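Local coordinates for serpin (Taeniopygia guttata, PDB 5HGC), which binds the steroid cortisol and belongs to the serpin family, so it may also inhibit serine-type endopeptidases, at residues 292-295 / 296-300; 284-287 / 288-292; 104-107 / 108-111; 112-115 / 116-120. All coordinates share one frame; numbering follows the deposited sequence.

How the interactions relate
Interactions 1 and 2 form one continuous stretch: helix 285-290 (interaction 2) ends at G292, which both share, and the turn of interaction 1 folds back so that F297 packs on S285 and R289. Interactions 3 and 4 likewise run on, from the end of strand 100-106 into helix 113-123, with L111 CD2 3.5 Å from L116 CD2. The two pairs do not touch; their nearest atoms are at least about 10 Å apart. Interactions 1, 2 and 4 are partly buried, each with an apolar side and a polar outer side, whereas interaction 3 is a surface turn. Interaction 4 alone of the four includes a residue of the amino-sugar pocket.

Interaction 1 (292-295 / 296-300); sequences GIVD and VFTNQ. Unlike the reference sequence in segment 296-300: N299 (reference Ser).
I293 sets its CG2 methyl against two side chains of the turn that follows it. CG2 lies 3.7 Å from V296 CG1, the two residues side by side and pointing the same way, and 4.2 Å from F297 CE2, where it meets the ring at a slant. V296 CG1 in turn sits over the centre of one face of the F297 ring; a chi1 of 79° wedges that methyl between its own backbone N and carbonyl carbon and so directs it there. At the ring edge, in plane, I293 O comes to 3.4 Å from F297 CE2, a placement consistent with a weak attraction between the oxygen and the polarised C-H.

The backbone between these groups is a short 3-10 turn at 295-297, two residues beyond G292, which ends helix 285-290 in a Schellman motif. F297 N donates to V294 O at 3.1 Å, and T298 N donates to D295 O at 3.0 Å with an N-H...O angle of 157°. An ST turn follows: Q300 N donates to T298 OG1 at 3.2 Å with an N-H...O angle of 156°. The same hydroxyl lies 3.0 Å from D295 O and 3.2 Å from Q300 OE1, two candidate acceptors for its one proton. Beyond the turn, Q60 OE1 of helix 55-64 accepts from both V294 N and D295 N, while I293 packs on I61 of that helix and V296 shares a backbone hydrogen bond with V314.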
loop_
_atom_site.group_PDB
_atom_site.type_symbol
_atom_site.label_atom_id
_atom_site.label_comp_id
_atom_site.label_asym_id
_atom_site.label_seq_id
_atom_site.Cartn_x
_atom_site.Cartn_y
_atom_site.Cartn_z
ATOM N N GLY A 292 -16.525 8.211 3.449
ATOM C CA GLY A 292 -17.917 7.865 3.209
ATOM C C GLY A 292 -18.289 6.420 3.511
ATOM O O GLY A 292 -19.357 5.962 3.072
ATOM N N ILE A 293 -17.428 5.702 4.239
ATOM C CA ILE A 293 -17.726 4.312 4.611
ATOM C C ILE A 293 -18.083 4.357 6.088
ATOM O O ILE A 293 -17.192 4.470 6.950
ATOM C CB ILE A 293 -16.561 3.327 4.363
ATOM C CG1 ILE A 293 -16.036 3.407 2.934
ATOM C CG2 ILE A 293 -17.034 1.904 4.608
ATOM C CD1 ILE A 293 -14.681 2.736 2.761
ATOM N N VAL A 294 -19.389 4.257 6.373
ATOM C CA VAL A 294 -19.930 4.646 7.679
ATOM C C VAL A 294 -20.620 3.503 8.400
ATOM O O VAL A 294 -20.198 3.142 9.504
ATOM C CB VAL A 294 -20.899 5.875 7.561
ATOM C CG1 VAL A 294 -21.650 6.154 8.882
ATOM C CG2 VAL A 294 -20.137 7.119 7.077
ATOM N N ASP A 295 -21.682 2.982 7.777
ATOM C CA ASP A 295 -22.603 2.015 8.377
ATOM C C ASP A 295 -21.939 0.729 8.796
ATOM O O ASP A 295 -22.370 0.124 9.765
ATOM C CB ASP A 295 -23.702 1.629 7.391
ATOM C CG ASP A 295 -24.583 2.808 6.969
ATOM O OD1 ASP A 295 -24.385 3.964 7.466
ATOM O OD2 ASP A 295 -25.485 2.548 6.115
ATOM N N VAL A 296 -20.903 0.313 8.053
ATOM C CA VAL A 296 -20.165 -0.915 8.332
ATOM C C VAL A 296 -19.540 -0.898 9.722
ATOM O O VAL A 296 -19.320 -1.949 10.342
ATOM C CB VAL A 296 -19.103 -1.222 7.232
ATOM C CG1 VAL A 296 -17.841 -0.392 7.396
ATOM C CG2 VAL A 296 -18.773 -2.709 7.217
ATOM N N PHE A 297 -19.247 0.301 10.205
ATOM C CA PHE A 297 -18.645 0.430 11.526
ATOM C C PHE A 297 -19.682 0.575 12.667
ATOM O O PHE A 297 -19.345 0.477 13.847
ATOM C CB PHE A 297 -17.620 1.549 11.511
ATOM C CG PHE A 297 -16.532 1.352 10.498
ATOM C CD1 PHE A 297 -15.565 0.359 10.676
ATOM C CD2 PHE A 297 -16.453 2.185 9.371
ATOM C CE1 PHE A 297 -14.547 0.213 9.759
ATOM C CE2 PHE A 297 -15.431 2.045 8.449
ATOM C CZ PHE A 297 -14.480 1.055 8.646
ATOM N N THR A 298 -20.945 0.745 12.297
ATOM C CA THR A 298 -21.967 1.097 13.256
ATOM C C THR A 298 -22.963 -0.043 13.422
ATOM O O THR A 298 -22.930 -1.067 12.702
ATOM C CB THR A 298 -22.713 2.404 12.838
ATOM O OG1 THR A 298 -23.519 2.181 11.674
ATOM C CG2 THR A 298 -21.748 3.556 12.550
ATOM N N ASN A 299 -23.875 0.161 14.359
ATOM C CA ASN A 299 -24.924 -0.804 14.604
ATOM C C ASN A 299 -25.955 -0.784 13.507
ATOM O O ASN A 299 -26.919 -1.532 13.538
ATOM C CB ASN A 299 -25.521 -0.629 16.009
ATOM C CG ASN A 299 -24.710 -1.346 17.082
ATOM O OD1 ASN A 299 -23.761 -2.090 16.793
ATOM N ND2 ASN A 299 -25.081 -1.128 18.337
ATOM N N GLN A 300 -25.719 0.017 12.487
ATOM C CA GLN A 300 -26.635 0.019 11.366
ATOM C C GLN A 300 -26.058 -0.837 10.235
ATOM O O GLN A 300 -26.685 -0.939 9.179
ATOM C CB GLN A 300 -26.994 1.455 10.904
ATOM C CG GLN A 300 -27.823 2.270 11.910
ATOM C CD GLN A 300 -26.961 2.900 13.032
ATOM O OE1 GLN A 300 -26.097 3.756 12.766
ATOM N NE2 GLN A 300 -27.187 2.469 14.294
#

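Interaction 2 (284-287 / 288-292); sequences ISNT and LRKMG
I284 and L288 meet at a slant across the first turn of helix 285-290, which follows the long strand 265-283 of the serpin fold, I284 being its N-cap residue and G292 closing it with a Schellman motif. The backbone bonds are those of an alpha-helix: L288 N donates to I284 O at 3.0 Å, R289 N to S285 O at 2.7 Å and K290 N to N286 O at 2.7 Å. The series weakens at the end, where M291 N makes only a weak bond to T287 O. G292, with a positive phi of 100°, turns its N back to R289 O at 2.8 Å.

Apolar contact lies on the buried side. I284 CD1 meets L288 CD1 at 3.8 Å, and neighbouring helices cover the pair, F22 and I42 touching I284 and F46 touching L288.

N286 and R289 meet on the exposed side, with R289 reaching back over the buried S285. R289 bends at chi3 (-71°), turning its guanidinium back along the helix so that one face lies over the S285 backbone and CB, with NH1 3.5 Å from S285 CB. The S285 hydroxyl instead bonds to E283 OE2. Although the amide and guanidinium planes are 40° apart, the link between them is in plane at both ends: R289 NH1 donates to N286 OD1 at 2.8 Å.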
loop_
_atom_site.group_PDB
_atom_site.type_symbol
_atom_site.label_atom_id
_atom_site.label_comp_id
_atom_site.label_asym_id
_atom_site.label_seq_id
_atom_site.Cartn_x
_atom_site.Cartn_y
_atom_site.Cartn_z
ATOM N N ILE A 284 -7.765 2.144 10.647
ATOM C CA ILE A 284 -8.132 3.026 9.517
ATOM C C ILE A 284 -9.617 3.418 9.392
ATOM O O ILE A 284 -10.023 4.010 8.377
ATOM C CB ILE A 284 -7.617 2.457 8.166
ATOM C CG1 ILE A 284 -8.097 1.014 7.926
ATOM C CG2 ILE A 284 -6.084 2.546 8.057
ATOM C CD1 ILE A 284 -7.945 0.564 6.466
ATOM N N SER A 285 -10.406 3.090 10.423
ATOM C CA SER A 285 -11.825 3.437 10.527
ATOM C C SER A 285 -12.169 4.894 10.258
ATOM O O SER A 285 -13.016 5.139 9.394
ATOM C CB SER A 285 -12.347 3.091 11.909
ATOM O OG SER A 285 -12.515 1.705 12.015
ATOM N N ASN A 286 -11.548 5.846 10.985
ATOM C CA ASN A 286 -11.883 7.276 10.843
ATOM C C ASN A 286 -11.731 7.698 9.423
ATOM O O ASN A 286 -12.590 8.447 8.893
ATOM C CB ASN A 286 -10.915 8.203 11.570
ATOM C CG ASN A 286 -10.813 7.929 13.024
ATOM O OD1 ASN A 286 -11.582 7.151 13.599
ATOM N ND2 ASN A 286 -9.835 8.568 13.645
ATOM N N THR A 287 -10.597 7.248 8.844
ATOM C CA THR A 287 -10.149 7.663 7.536
ATOM C C THR A 287 -11.215 7.201 6.577
ATOM O O THR A 287 -11.702 7.999 5.776
ATOM C CB THR A 287 -8.779 7.061 7.187
ATOM O OG1 THR A 287 -7.856 7.288 8.262
ATOM C CG2 THR A 287 -8.250 7.671 5.914
ATOM N N LEU A 288 -11.633 5.936 6.706
ATOM C CA LEU A 288 -12.663 5.407 5.827
ATOM C C LEU A 288 -14.034 6.022 6.114
ATOM O O LEU A 288 -14.819 6.215 5.178
ATOM C CB LEU A 288 -12.695 3.870 5.848
ATOM C CG LEU A 288 -11.341 3.215 5.543
ATOM C CD1 LEU A 288 -11.474 1.762 5.884
ATOM C CD2 LEU A 288 -10.811 3.397 4.121
ATOM N N ARG A 289 -14.332 6.321 7.386
ATOM C CA ARG A 289 -15.571 7.061 7.728
ATOM C C ARG A 289 -15.596 8.388 6.961
ATOM O O ARG A 289 -16.564 8.668 6.219
ATOM C CB ARG A 289 -15.719 7.288 9.224
ATOM C CG ARG A 289 -16.471 6.205 9.971
ATOM C CD ARG A 289 -16.677 6.584 11.443
ATOM N NE ARG A 289 -15.432 6.537 12.243
ATOM C CZ ARG A 289 -15.042 5.524 13.038
ATOM N NH1 ARG A 289 -13.880 5.610 13.710
ATOM N NH2 ARG A 289 -15.800 4.424 13.168
ATOM N N LYS A 290 -14.495 9.151 7.075
ATOM C CA LYS A 290 -14.326 10.398 6.337
ATOM C C LYS A 290 -14.440 10.164 4.847
ATOM O O LYS A 290 -14.837 11.067 4.138
ATOM C CB LYS A 290 -13.011 11.095 6.663
ATOM C CG LYS A 290 -13.027 11.800 7.988
ATOM C CD LYS A 290 -11.632 11.954 8.580
ATOM C CE LYS A 290 -11.726 12.382 10.048
ATOM N NZ LYS A 290 -10.648 11.867 10.953
ATOM N N MET A 291 -14.114 8.976 4.339
ATOM C CA MET A 291 -14.261 8.766 2.886
ATOM C C MET A 291 -15.628 8.283 2.468
ATOM O O MET A 291 -15.865 7.999 1.277
ATOM C CB MET A 291 -13.186 7.875 2.350
ATOM C CG MET A 291 -11.856 8.587 2.404
ATOM S SD MET A 291 -10.567 7.418 2.026
ATOM C CE MET A 291 -10.958 7.156 0.264
ATOM N N GLY A 292 -16.525 8.211 3.449
ATOM C CA GLY A 292 -17.917 7.865 3.209
ATOM C C GLY A 292 -18.289 6.420 3.511
ATOM O O GLY A 292 -19.357 5.962 3.072
#

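Interaction 3 (104-107 / 108-111); sequences FVTA and ALAL. Unlike the reference sequence in segment 104-107: A107 (reference Glu). Unlike the reference sequence in segment 108-111: A108 (reference Lys), A110 (reference Lys).
A type I beta turn running from T106 to L109 ends strand 100-106, a strand of the central serpin sheet, and leads the chain toward helix 113-123. Its closing bond is L109 N to T106 O, 3.1 Å long with an N-H...O angle of 150°. T106 serves the turn a second time through its side chain. With chi1 at 169°, OG1 lies opposite the T106 backbone N and beside the carbonyl carbon, where it accepts from A108 N at 3.0 Å. This bond to the residue two positions on has the form of an ST turn superposed on the beta turn. The same torsion places the T106 CG2 methyl on L109, 3.7 Å from L109 CD1, the two side chains slanting across one another.

Up to the turn the strand stays paired: V105 hydrogen-bonds through its backbone to F128 and T130 of the neighbouring strand 126-130, and T106 to V166; a bond between A107 and T130 carries the pairing into the turn. L109, partly exposed, also packs on V166 and L312. After the turn the chain comes back past V105, whose CG1 lies 4.2 Å from L109 CB. V105 and L111 then reach toward each other tip to tip. A single methyl, L111 CD1, does the touching, at 3.9 Å from V105 CG1 and 4.0 Å from V105 CG2.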
loop_
_atom_site.group_PDB
_atom_site.type_symbol
_atom_site.label_atom_id
_atom_site.label_comp_id
_atom_site.label_asym_id
_atom_site.label_seq_id
_atom_site.Cartn_x
_atom_site.Cartn_y
_atom_site.Cartn_z
ATOM N N PHE A 104 -10.955 -11.860 12.256
ATOM C CA PHE A 104 -11.035 -12.489 13.562
ATOM C C PHE A 104 -12.403 -12.132 14.130
ATOM O O PHE A 104 -12.686 -10.936 14.376
ATOM C CB PHE A 104 -9.864 -12.027 14.424
ATOM C CG PHE A 104 -8.543 -12.402 13.845
ATOM C CD1 PHE A 104 -7.879 -11.533 12.903
ATOM C CD2 PHE A 104 -7.931 -13.646 14.190
ATOM C CE1 PHE A 104 -6.630 -11.912 12.350
ATOM C CE2 PHE A 104 -6.678 -14.010 13.658
ATOM C CZ PHE A 104 -6.037 -13.145 12.732
ATOM N N VAL A 105 -13.286 -13.130 14.207
ATOM C CA VAL A 105 -14.712 -12.872 14.524
ATOM C C VAL A 105 -14.970 -13.492 15.897
ATOM O O VAL A 105 -14.467 -14.609 16.200
ATOM C CB VAL A 105 -15.705 -13.456 13.475
ATOM C CG1 VAL A 105 -17.184 -13.075 13.766
ATOM C CG2 VAL A 105 -15.365 -12.937 12.089
ATOM N N THR A 106 -15.719 -12.772 16.744
ATOM C CA THR A 106 -16.112 -13.316 18.048
ATOM C C THR A 106 -16.757 -14.692 17.913
ATOM O O THR A 106 -17.608 -14.915 17.030
ATOM C CB THR A 106 -17.043 -12.383 18.818
ATOM O OG1 THR A 106 -17.565 -13.097 19.933
ATOM C CG2 THR A 106 -18.194 -11.893 17.970
ATOM N N ALA A 107 -16.307 -15.615 18.759
ATOM C CA ALA A 107 -16.925 -16.933 18.895
ATOM C C ALA A 107 -18.450 -16.861 19.134
ATOM O O ALA A 107 -19.178 -17.776 18.784
ATOM C CB ALA A 107 -16.215 -17.730 19.984
ATOM N N ALA A 108 -18.909 -15.725 19.657
ATOM C CA ALA A 108 -20.312 -15.472 19.934
ATOM C C ALA A 108 -21.204 -15.204 18.695
ATOM O O ALA A 108 -22.411 -14.871 18.830
ATOM C CB ALA A 108 -20.408 -14.320 20.915
ATOM N N LEU A 109 -20.619 -15.278 17.504
ATOM C CA LEU A 109 -21.391 -15.022 16.295
ATOM C C LEU A 109 -21.279 -16.185 15.322
ATOM O O LEU A 109 -20.268 -16.918 15.318
ATOM C CB LEU A 109 -20.943 -13.732 15.613
ATOM C CG LEU A 109 -21.429 -12.407 16.199
ATOM C CD1 LEU A 109 -20.789 -11.291 15.396
ATOM C CD2 LEU A 109 -22.954 -12.229 16.259
ATOM N N ALA A 110 -22.309 -16.333 14.490
ATOM C CA ALA A 110 -22.366 -17.394 13.467
ATOM C C ALA A 110 -21.541 -16.972 12.263
ATOM O O ALA A 110 -21.396 -15.778 12.003
ATOM C CB ALA A 110 -23.815 -17.620 13.049
ATOM N N LEU A 111 -21.029 -17.953 11.522
ATOM C CA LEU A 111 -20.532 -17.714 10.161
ATOM C C LEU A 111 -21.195 -18.562 9.060
ATOM O O LEU A 111 -21.460 -19.776 9.248
ATOM C CB LEU A 111 -19.024 -17.802 10.138
ATOM C CG LEU A 111 -18.569 -16.363 10.195
ATOM C CD1 LEU A 111 -17.725 -16.114 11.414
ATOM C CD2 LEU A 111 -17.862 -16.059 8.883
#

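Interaction 4 (112-115 / 116-120); sequences LRKF and LDDAK. With BDG (2,6-diamino-2,6-dideoxy-alpha-D-glucopyranose), chain F.
With chi1 at 177°, F115 places CG opposite its backbone N and turns one ring face to A119, one turn on. A119 CB stands 4.2 Å from the ring centroid and 17° off the normal, a CH-pi contact. On the outer side, an extended chi1 and a bend at chi2 (64°) bring R113 CD to 3.4 Å from D117 OD2; the bend at chi3 turns the guanidinium. The charged ends stay apart: R113 NH1 is 4.2 Å from D117 OD1, beyond a salt bridge. A water donates to D117 OD1 at 2.7 Å, but its approach to R113 is too short to be trusted.

D118 OD2 accepts from N2 of the bound diamino sugar at 2.7 Å, while K114 NZ, 4.4 Å from that OD2, makes a salt bridge to a sulfate ion, probably from the crystallisation liquor. D118 N donates to K114 O at 3.0 Å, one rung of the helical bonding.

Helix 113-123 is the crossover between the parallel strands 100-106 and 126-130, a beta-alpha-beta unit, and its buried side faces helix 39-52: F115 packs on M48 and L51 and A119 on L51, while L125, in the loop beyond, touches both F115 and A119.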
loop_
_atom_site.group_PDB
_atom_site.type_symbol
_atom_site.label_atom_id
_atom_site.label_comp_id
_atom_site.label_asym_id
_atom_site.label_seq_id
_atom_site.Cartn_x
_atom_site.Cartn_y
_atom_site.Cartn_z
ATOM N N LEU A 112 -21.509 -17.919 7.949
ATOM C CA LEU A 112 -22.097 -18.607 6.850
ATOM C C LEU A 112 -20.996 -19.260 5.998
ATOM O O LEU A 112 -19.991 -18.613 5.633
ATOM C CB LEU A 112 -22.908 -17.646 6.007
ATOM C CG LEU A 112 -24.307 -17.210 6.389
ATOM C CD1 LEU A 112 -24.855 -16.275 5.329
ATOM C CD2 LEU A 112 -25.263 -18.371 6.528
ATOM N N ARG A 113 -21.213 -20.519 5.647
ATOM C CA ARG A 113 -20.374 -21.193 4.709
ATOM C C ARG A 113 -20.248 -20.431 3.386
ATOM O O ARG A 113 -19.151 -20.415 2.779
ATOM C CB ARG A 113 -20.924 -22.590 4.431
ATOM C CG ARG A 113 -20.195 -23.357 3.314
ATOM C CD ARG A 113 -18.734 -23.644 3.684
ATOM N NE ARG A 113 -18.649 -24.585 4.795
ATOM C CZ ARG A 113 -17.562 -24.813 5.556
ATOM N NH1 ARG A 113 -16.424 -24.160 5.336
ATOM N NH2 ARG A 113 -17.638 -25.709 6.569
ATOM N N LYS A 114 -21.350 -19.783 2.961
ATOM C CA LYS A 114 -21.400 -19.116 1.671
ATOM C C LYS A 114 -20.351 -17.996 1.705
ATOM O O LYS A 114 -19.548 -17.876 0.789
ATOM C CB LYS A 114 -22.799 -18.570 1.458
ATOM C CG LYS A 114 -22.949 -17.390 0.509
ATOM C CD LYS A 114 -24.350 -16.829 0.700
ATOM C CE LYS A 114 -24.746 -15.832 -0.394
ATOM N NZ LYS A 114 -24.807 -16.482 -1.752
ATOM N N PHE A 115 -20.314 -17.225 2.799
ATOM C CA PHE A 115 -19.342 -16.144 2.884
ATOM C C PHE A 115 -17.895 -16.679 2.980
ATOM O O PHE A 115 -16.975 -16.182 2.299
ATOM C CB PHE A 115 -19.624 -15.213 4.055
ATOM C CG PHE A 115 -18.595 -14.146 4.198
ATOM C CD1 PHE A 115 -18.578 -13.091 3.342
ATOM C CD2 PHE A 115 -17.598 -14.244 5.136
ATOM C CE1 PHE A 115 -17.604 -12.120 3.429
ATOM C CE2 PHE A 115 -16.613 -13.263 5.235
ATOM C CZ PHE A 115 -16.630 -12.173 4.394
ATOM N N LEU A 116 -17.687 -17.680 3.824
ATOM C CA LEU A 116 -16.349 -18.240 3.924
ATOM C C LEU A 116 -15.827 -18.787 2.583
ATOM O O LEU A 116 -14.656 -18.632 2.322
ATOM C CB LEU A 116 -16.275 -19.316 4.972
ATOM C CG LEU A 116 -16.636 -18.805 6.365
ATOM C CD1 LEU A 116 -16.767 -19.993 7.313
ATOM C CD2 LEU A 116 -15.589 -17.854 6.890
ATOM N N ASP A 117 -16.698 -19.389 1.744
ATOM C CA ASP A 117 -16.271 -20.021 0.485
ATOM C C ASP A 117 -16.023 -18.895 -0.539
ATOM O O ASP A 117 -14.997 -18.849 -1.143
ATOM C CB ASP A 117 -17.326 -21.012 -0.020
ATOM C CG ASP A 117 -17.250 -22.420 0.658
ATOM O OD1 ASP A 117 -16.289 -22.737 1.425
ATOM O OD2 ASP A 117 -18.168 -23.263 0.383
ATOM N N ASP A 118 -16.965 -17.976 -0.694
ATOM C CA ASP A 118 -16.857 -16.879 -1.619
ATOM C C ASP A 118 -15.622 -16.048 -1.340
ATOM O O ASP A 118 -14.845 -15.730 -2.259
ATOM C CB ASP A 118 -18.103 -16.040 -1.468
ATOM C CG ASP A 118 -19.349 -16.713 -2.116
ATOM O OD1 ASP A 118 -19.187 -17.820 -2.720
ATOM O OD2 ASP A 118 -20.466 -16.130 -2.053
ATOM N N ALA A 119 -15.391 -15.760 -0.052
ATOM C CA ALA A 119 -14.301 -14.907 0.309
ATOM C C ALA A 119 -12.982 -15.673 0.213
ATOM O O ALA A 119 -11.946 -15.042 -0.020
ATOM C CB ALA A 119 -14.515 -14.274 1.692
ATOM N N LYS A 120 -12.986 -16.999 0.373
ATOM C CA LYS A 120 -11.760 -17.724 0.169
ATOM C C LYS A 120 -11.437 -17.773 -1.341
ATOM O O LYS A 120 -10.291 -17.526 -1.763
ATOM C CB LYS A 120 -11.829 -19.130 0.737
ATOM C CG LYS A 120 -10.590 -19.966 0.390
ATOM C CD LYS A 120 -10.340 -21.039 1.414
ATOM C CE LYS A 120 -9.242 -20.615 2.397
ATOM N NZ LYS A 120 -7.859 -20.867 1.876
HETATM C C5 BDG F . -20.893 -11.536 -7.011
HETATM O O5 BDG F . -21.248 -11.057 -5.675
HETATM C C1 BDG F . -21.969 -11.964 -4.764
HETATM O O1 BDG F . -22.078 -11.397 -3.427
HETATM C C2 BDG F . -21.466 -13.458 -4.822
HETATM N N2 BDG F . -21.471 -14.114 -3.519
HETATM C C3 BDG F . -20.138 -13.654 -5.636
HETATM O O3 BDG F . -19.686 -15.044 -5.704
HETATM C C4 BDG F . -20.279 -12.964 -7.036
HETATM O O4 BDG F . -19.072 -12.902 -7.800
HETATM C C6 BDG F . -22.075 -11.503 -8.010
HETATM N N6 BDG F . -22.916 -10.323 -7.867
HETATM O O HOH W 1 -15.210 -22.664 3.900
#